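Local coordinates for protein sulfite dehydrogenase (Paracoccus pantotrophus, PDB 2XTS) that oxidises protein-bound sulfane sulfur in the bacterial Sox system, using a molybdenum cofactor for catalysis and a c-type heme to carry the electrons away, at residues V37-V42 with S52-P57. Sequence-based numbering, arbitrary orientation.
Sequences VKRQYV and SINFTP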
loop_
_atom_site.group_PDB
_atom_site.type_symbol
_atom_site.label_atom_id
_atom_site.label_comp_id
_atom_site.label_asym_id
_atom_site.label_seq_id
_atom_site.Cartn_x
_atom_site.Cartn_y
_atom_site.Cartn_z
ATOM N N VAL A 37 11.490 4.877 -9.608
ATOM C CA VAL A 37 10.728 4.954 -8.376
ATOM C C VAL A 37 11.269 3.897 -7.419
ATOM O O VAL A 37 10.769 2.783 -7.353
ATOM C CB VAL A 37 9.214 4.828 -8.636
ATOM C CG1 VAL A 37 8.426 5.062 -7.351
ATOM C CG2 VAL A 37 8.764 5.841 -9.702
ATOM N N LYS A 38 12.355 4.243 -6.737
ATOM C CA LYS A 38 13.098 3.324 -5.897
ATOM C C LYS A 38 13.785 4.114 -4.819
ATOM O O LYS A 38 13.842 5.339 -4.876
ATOM C CB LYS A 38 14.132 2.573 -6.732
ATOM C CG LYS A 38 15.175 3.476 -7.387
ATOM C CD LYS A 38 16.226 2.653 -8.093
ATOM C CE LYS A 38 17.136 3.525 -8.944
ATOM N NZ LYS A 38 18.230 2.704 -9.553
ATOM N N ARG A 39 14.304 3.397 -3.829
ATOM C CA ARG A 39 15.101 4.022 -2.795
ATOM C C ARG A 39 16.437 4.426 -3.369
ATOM O O ARG A 39 17.021 3.693 -4.163
ATOM C CB ARG A 39 15.377 3.072 -1.653
ATOM C CG ARG A 39 14.171 2.547 -0.982
ATOM C CD ARG A 39 14.451 1.073 -0.578
ATOM N NE ARG A 39 13.482 0.661 0.363
ATOM C CZ ARG A 39 13.233 -0.579 0.743
ATOM N NH1 ARG A 39 12.327 -0.703 1.666
ATOM N NH2 ARG A 39 13.843 -1.654 0.222
ATOM N N GLN A 40 16.925 5.591 -2.956
ATOM C CA GLN A 40 18.254 6.061 -3.323
ATOM C C GLN A 40 19.100 6.164 -2.076
ATOM O O GLN A 40 18.611 6.464 -0.997
ATOM C CB GLN A 40 18.191 7.421 -3.989
ATOM C CG GLN A 40 17.469 7.464 -5.333
ATOM C CD GLN A 40 18.288 6.992 -6.502
ATOM O OE1 GLN A 40 19.474 6.719 -6.389
ATOM N NE2 GLN A 40 17.653 6.926 -7.642
ATOM N N TYR A 41 20.398 6.037 -2.278
ATOM C CA TYR A 41 21.407 6.034 -1.236
ATOM C C TYR A 41 22.433 7.121 -1.552
ATOM O O TYR A 41 22.870 7.219 -2.700
ATOM C CB TYR A 41 22.049 4.648 -1.209
ATOM C CG TYR A 41 23.250 4.512 -0.314
ATOM C CD1 TYR A 41 23.163 4.723 1.045
ATOM C CD2 TYR A 41 24.459 4.127 -0.835
ATOM C CE1 TYR A 41 24.266 4.584 1.858
ATOM C CE2 TYR A 41 25.559 3.969 -0.036
ATOM C CZ TYR A 41 25.461 4.206 1.305
ATOM O OH TYR A 41 26.592 4.036 2.087
ATOM N N VAL A 42 22.746 7.955 -0.565
ATOM C CA VAL A 42 23.763 9.008 -0.684
ATOM C C VAL A 42 24.936 8.582 0.205
ATOM O O VAL A 42 24.908 8.732 1.426
ATOM C CB VAL A 42 23.227 10.403 -0.245
ATOM C CG1 VAL A 42 24.313 11.479 -0.418
ATOM C CG2 VAL A 42 21.960 10.784 -0.996
ATOM N N SER A 52 23.012 3.802 8.524
ATOM C CA SER A 52 22.787 4.720 7.440
ATOM C C SER A 52 21.303 4.807 7.129
ATOM O O SER A 52 20.445 4.296 7.856
ATOM C CB SER A 52 23.616 4.286 6.218
ATOM O OG SER A 52 23.654 5.285 5.219
ATOM N N ILE A 53 21.053 5.511 6.032
ATOM C CA ILE A 53 19.747 5.994 5.633
ATOM C C ILE A 53 19.629 5.817 4.123
ATOM O O ILE A 53 20.602 5.998 3.385
ATOM C CB ILE A 53 19.633 7.507 5.990
ATOM C CG1 ILE A 53 18.259 8.087 5.672
ATOM C CG2 ILE A 53 20.751 8.370 5.332
ATOM C CD1 ILE A 53 17.210 7.598 6.555
ATOM N N ASN A 54 18.416 5.523 3.647
ATOM C CA ASN A 54 18.100 5.726 2.238
ATOM C C ASN A 54 16.803 6.518 2.142
ATOM O O ASN A 54 16.253 6.907 3.179
ATOM C CB ASN A 54 18.135 4.422 1.438
ATOM C CG ASN A 54 17.043 3.445 1.816
ATOM O OD1 ASN A 54 15.949 3.852 2.196
ATOM N ND2 ASN A 54 17.308 2.140 1.641
ATOM N N PHE A 55 16.359 6.827 0.924
ATOM C CA PHE A 55 15.362 7.866 0.745
ATOM C C PHE A 55 14.188 7.392 -0.101
ATOM O O PHE A 55 14.387 6.823 -1.169
ATOM C CB PHE A 55 16.020 9.077 0.060
ATOM C CG PHE A 55 17.090 9.723 0.879
ATOM C CD1 PHE A 55 18.405 9.294 0.781
ATOM C CD2 PHE A 55 16.775 10.725 1.778
ATOM C CE1 PHE A 55 19.388 9.849 1.589
ATOM C CE2 PHE A 55 17.765 11.302 2.554
ATOM C CZ PHE A 55 19.056 10.861 2.458
ATOM N N THR A 56 12.976 7.636 0.385
ATOM C CA THR A 56 11.758 7.311 -0.352
ATOM C C THR A 56 11.623 8.221 -1.579
ATOM O O THR A 56 11.874 9.410 -1.470
ATOM C CB THR A 56 10.517 7.582 0.539
ATOM O OG1 THR A 56 10.652 6.881 1.776
ATOM C CG2 THR A 56 9.217 7.206 -0.143
ATOM N N PRO A 57 11.209 7.673 -2.736
ATOM C CA PRO A 57 11.057 8.478 -3.962
ATOM C C PRO A 57 9.787 9.318 -3.950
ATOM O O PRO A 57 8.967 9.195 -4.848
ATOM C CB PRO A 57 11.031 7.420 -5.067
ATOM C CG PRO A 57 10.427 6.247 -4.425
ATOM C CD PRO A 57 11.004 6.236 -3.020
HETATM O O HOH W 1 22.261 7.825 2.210
#
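A single antiparallel bridge joins the loop segment 37-42 to segment 52-57, in a molybdopterin enzyme of the sulfite oxidase type. Gln40 and Phe55 form its hydrogen-bonded pair: Phe55 N reaches Gln40 O at 3.0 Å, in the carbonyl plane, while the return bond from Gln40 N to Phe55 O is weak. Phe55 O also takes a CA-H...O contact from Arg39 and a hydrogen bond from Gln137 NE2. Further along, water 1 replaces direct pairing, accepting from Val42 N and donating to Ile53 O. Ile53 lies near the molybdenum and its pterin.

Arg39 starts with CB against the Asn54 amide carbon CG (3.9 Å); Arg39 CG has Asn54 OD1 as its nearest neighbour across the contact, and after a bend at chi2 (144°) CD meets ND2. At the guanidinium, NH1 forms a salt bridge with Glu206, and NH2 donates to His25 O of the second subunit. Asn54 holds the crowded chi1 position (67°), its amide plane 26° from the guanidinium; OD1 accepts from Glu73 N and ND2 donates to Val22 O of the second subunit. An alanine here would remove both hydrogen bonds of the side-chain amide and would probably loosen the packing along the Arg39 chain and the subunit interface.

Tyr41 turns its ring edge to Ile53 O and Ser52 OG, the latter hydrogen-bonded to Thr46 OG1. At the other end, Pro57 lies against Lys38 O, and the Val37 side chain crosses that of Pro57 at about a right angle, Val37 CG1 touching Pro57 CG (3.7 Å). Beside the bridge, Phe55 presents its ring edge to Gln40 O, and its CE1 touches Val42 CG2 at 3.8 Å.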